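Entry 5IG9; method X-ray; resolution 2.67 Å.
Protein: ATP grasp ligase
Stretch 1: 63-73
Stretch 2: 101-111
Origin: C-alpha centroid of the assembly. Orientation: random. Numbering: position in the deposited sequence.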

# COMPACT_ATOMS: atom_id res chain seq x y z
N GLU A 63 -21.29 13.29 -9.38
CA GLU A 63 -21.51 13.52 -7.96
C GLU A 63 -21.29 12.22 -7.21
O GLU A 63 -21.85 11.18 -7.57
N LEU A 64 -20.46 12.27 -6.17
CA LEU A 64 -20.04 11.05 -5.49
C LEU A 64 -21.17 10.40 -4.69
O LEU A 64 -21.04 9.23 -4.31
N LYS A 65 -22.25 11.13 -4.42
CA LYS A 65 -23.38 10.51 -3.72
C LYS A 65 -24.14 9.53 -4.62
O LYS A 65 -24.84 8.65 -4.11
N GLU A 66 -24.01 9.67 -5.94
CA GLU A 66 -24.70 8.84 -6.90
C GLU A 66 -23.88 7.63 -7.33
O GLU A 66 -24.29 6.90 -8.24
N VAL A 67 -22.73 7.41 -6.70
CA VAL A 67 -21.88 6.26 -7.02
C VAL A 67 -22.45 5.03 -6.33
O VAL A 67 -22.55 4.97 -5.10
N SER A 68 -22.83 4.03 -7.13
CA SER A 68 -23.35 2.77 -6.62
C SER A 68 -22.33 1.64 -6.66
O SER A 68 -22.50 0.65 -5.94
N ALA A 69 -21.28 1.76 -7.47
CA ALA A 69 -20.25 0.74 -7.56
C ALA A 69 -18.95 1.39 -8.00
O ALA A 69 -18.96 2.42 -8.68
N VAL A 70 -17.84 0.77 -7.61
CA VAL A 70 -16.50 1.24 -7.95
C VAL A 70 -15.71 0.09 -8.55
O VAL A 70 -15.60 -0.98 -7.94
N TRP A 71 -15.14 0.31 -9.73
CA TRP A 71 -14.21 -0.63 -10.35
C TRP A 71 -12.80 -0.13 -10.10
O TRP A 71 -12.33 0.81 -10.76
N TYR A 72 -12.11 -0.76 -9.15
CA TYR A 72 -10.75 -0.39 -8.77
C TYR A 72 -9.81 -1.02 -9.80
O TYR A 72 -9.15 -2.04 -9.56
N ARG A 73 -9.74 -0.38 -10.96
CA ARG A 73 -9.08 -0.96 -12.14
C ARG A 73 -7.61 -0.56 -12.22
O ARG A 73 -6.73 -1.36 -11.90
N ILE A 101 -6.74 10.52 -3.77
CA ILE A 101 -7.68 9.69 -4.51
C ILE A 101 -7.91 8.37 -3.80
O ILE A 101 -9.01 7.81 -3.85
N ARG A 102 -6.89 7.84 -3.12
CA ARG A 102 -7.08 6.64 -2.31
C ARG A 102 -8.07 6.90 -1.19
O ARG A 102 -8.91 6.04 -0.88
N GLY A 103 -7.99 8.07 -0.55
CA GLY A 103 -8.94 8.39 0.50
C GLY A 103 -10.35 8.55 -0.02
O GLY A 103 -11.32 8.17 0.65
N MET A 104 -10.49 9.12 -1.21
CA MET A 104 -11.81 9.22 -1.84
C MET A 104 -12.41 7.84 -2.06
O MET A 104 -13.56 7.58 -1.70
N ILE A 105 -11.63 6.93 -2.66
CA ILE A 105 -12.14 5.59 -2.96
C ILE A 105 -12.48 4.84 -1.68
O ILE A 105 -13.52 4.18 -1.58
N ALA A 106 -11.60 4.94 -0.68
CA ALA A 106 -11.81 4.21 0.57
C ALA A 106 -12.99 4.73 1.37
O ALA A 106 -13.52 4.01 2.22
N SER A 107 -13.42 5.97 1.12
CA SER A 107 -14.56 6.54 1.83
C SER A 107 -15.89 6.27 1.14
O SER A 107 -16.94 6.35 1.78
N LEU A 108 -15.86 5.96 -0.16
CA LEU A 108 -17.09 5.70 -0.89
C LEU A 108 -17.75 4.41 -0.42
O LEU A 108 -17.08 3.40 -0.20
N SER A 109 -19.07 4.45 -0.26
CA SER A 109 -19.83 3.26 0.07
C SER A 109 -20.22 2.55 -1.23
O SER A 109 -19.72 2.87 -2.31
N GLY A 110 -21.10 1.57 -1.13
CA GLY A 110 -21.45 0.79 -2.29
C GLY A 110 -20.54 -0.40 -2.48
O GLY A 110 -19.74 -0.77 -1.60
N PHE A 111 -20.64 -1.01 -3.65
CA PHE A 111 -19.89 -2.22 -3.96
C PHE A 111 -18.57 -1.87 -4.63
O PHE A 111 -18.54 -1.11 -5.60

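What fills the apolar centre of the contact? Leu64 and Leu108 both point toward the opposing stretch, each with chi1 m and chi2 t, and their side chains meet with Leu64 CB 4.0 Å from Leu108 CD2. The other methyl of Leu108, CD1, lies 4.0 Å from Val70 CG2, so this one residue, the first after the helix to leave helical backbone angles, reaches both the loop and the strand. Met104 leaves its backbone sideways, but its t, t, p side chain brings its end nearer, and Met104 CG sits 4.2 Å from Leu64 CD1.

How does the strand continue this packing along the helix? Val70, in the t rotamer, departs sideways and places CG1 4.3 Å from Ile105 CG2. Ile105 points toward the strand with chi1 m and chi2 t, and its CD1 is 3.9 Å from Tyr72 CE1, at the edge of the ring and near its plane. Tyr72 also points in, with chi1 t, whereas Trp71, between Val70 and Tyr72 in the sequence, turns away.

What holds the stretches together where the helix has ended? Here the backbone takes over: Ala69 and Phe111, the latter with chi1 t, form a parallel bridge, with both side chains on the same face of the sheet. Val70 N donates to Phe111 O at 2.8 Å, while Phe111 N makes a weak hydrogen bond to Ser68 O at 3.4 Å. Gly110 has no side chain; a CB there would clash with Ser68 O.

Is there a polar edge among the side chains? Arg102, with chi1 m, chi2 t and chi3 p, starts sideways, but its end approaches Tyr72, with Arg102 NH1 3.8 Å from Tyr72 OH, too distant for a hydrogen bond. Arg102 NH2 and Ser68 OG find their hydrogen bonds elsewhere in the structure, and Ser68 points away.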

# COMPACT_ATOMS: atom_id res chain seq x y z
CB GLU A 63 -22.92 14.05 -7.71
CG GLU A 63 -23.20 15.41 -8.35
CD GLU A 63 -23.74 16.43 -7.35
OE1 GLU A 63 -23.42 17.63 -7.50
OE2 GLU A 63 -24.47 16.03 -6.43
CB LEU A 64 -18.85 11.34 -4.58
CG LEU A 64 -17.61 11.81 -5.33
CD1 LEU A 64 -16.51 12.17 -4.35
CD2 LEU A 64 -17.13 10.75 -6.31
CB LYS A 65 -24.34 11.58 -3.20
CG LYS A 65 -25.00 12.41 -4.29
CD LYS A 65 -26.07 13.33 -3.71
CE LYS A 65 -26.74 14.15 -4.80
NZ LYS A 65 -27.83 15.01 -4.25
CB GLU A 66 -25.09 9.67 -8.13
CG GLU A 66 -25.92 10.90 -7.81
CD GLU A 66 -25.95 11.90 -8.96
OE1 GLU A 66 -26.80 12.81 -8.94
OE2 GLU A 66 -25.12 11.75 -9.88
CB VAL A 67 -20.42 6.52 -6.60
CG1 VAL A 67 -19.65 5.21 -6.52
CG2 VAL A 67 -19.76 7.48 -7.58
CB SER A 68 -24.60 2.35 -7.41
OG SER A 68 -24.30 2.20 -8.79
CB ALA A 69 -20.64 -0.38 -8.53
CB VAL A 70 -15.75 1.81 -6.73
CG1 VAL A 70 -14.36 2.27 -7.13
CG2 VAL A 70 -16.53 2.96 -6.11
CB TRP A 71 -14.49 -0.78 -11.85
CG TRP A 71 -13.74 -1.93 -12.46
CD1 TRP A 71 -13.19 -2.99 -11.80
CD2 TRP A 71 -13.44 -2.12 -13.85
NE1 TRP A 71 -12.58 -3.83 -12.70
CE2 TRP A 71 -12.72 -3.32 -13.96
CE3 TRP A 71 -13.72 -1.39 -15.01
CZ2 TRP A 71 -12.27 -3.81 -15.19
CZ3 TRP A 71 -13.28 -1.87 -16.22
CH2 TRP A 71 -12.56 -3.07 -16.30
CB TYR A 72 -10.45 -0.85 -7.35
CG TYR A 72 -9.20 -0.28 -6.73
CD1 TYR A 72 -8.97 1.09 -6.72
CD2 TYR A 72 -8.25 -1.11 -6.15
CE1 TYR A 72 -7.82 1.61 -6.15
CE2 TYR A 72 -7.11 -0.60 -5.57
CZ TYR A 72 -6.90 0.76 -5.57
OH TYR A 72 -5.76 1.28 -5.00
CB ARG A 73 -9.86 -0.57 -13.40
CG ARG A 73 -9.12 -0.72 -14.73
CD ARG A 73 -8.79 -2.16 -15.06
NE ARG A 73 -8.07 -2.23 -16.32
CZ ARG A 73 -7.56 -3.35 -16.83
NH1 ARG A 73 -7.71 -4.50 -16.19
NH2 ARG A 73 -6.92 -3.31 -17.99
CB ILE A 101 -7.20 9.48 -5.95
CG1 ILE A 101 -6.89 10.83 -6.61
CG2 ILE A 101 -8.26 8.75 -6.76
CD1 ILE A 101 -8.07 11.78 -6.63
CB ARG A 102 -5.75 6.17 -1.74
CG ARG A 102 -4.88 5.43 -2.73
CD ARG A 102 -3.53 5.08 -2.12
NE ARG A 102 -3.65 4.20 -0.96
CZ ARG A 102 -3.58 2.88 -1.01
NH1 ARG A 102 -3.39 2.27 -2.18
NH2 ARG A 102 -3.70 2.15 0.09
CB MET A 104 -11.70 9.97 -3.17
CG MET A 104 -13.00 9.98 -3.95
SD MET A 104 -12.83 10.67 -5.60
CE MET A 104 -12.29 9.23 -6.51
CB ILE A 105 -11.13 4.82 -3.82
CG1 ILE A 105 -10.89 5.55 -5.14
CG2 ILE A 105 -11.61 3.39 -4.07
CD1 ILE A 105 -9.73 5.01 -5.93
CB ALA A 106 -10.54 4.26 1.42
CB SER A 107 -14.38 8.05 2.01
OG SER A 107 -13.18 8.33 2.71
CB LEU A 108 -16.81 5.61 -2.39
CG LEU A 108 -16.37 6.90 -3.09
CD1 LEU A 108 -15.82 6.57 -4.46
CD2 LEU A 108 -17.53 7.87 -3.19
CB SER A 109 -21.04 3.63 0.92
OG SER A 109 -21.99 4.36 0.17
CB PHE A 111 -20.71 -3.15 -4.86
CG PHE A 111 -20.01 -4.42 -5.22
CD1 PHE A 111 -19.86 -5.43 -4.28
CD2 PHE A 111 -19.50 -4.60 -6.49
CE1 PHE A 111 -19.21 -6.61 -4.61
CE2 PHE A 111 -18.85 -5.78 -6.83
CZ PHE A 111 -18.70 -6.78 -5.89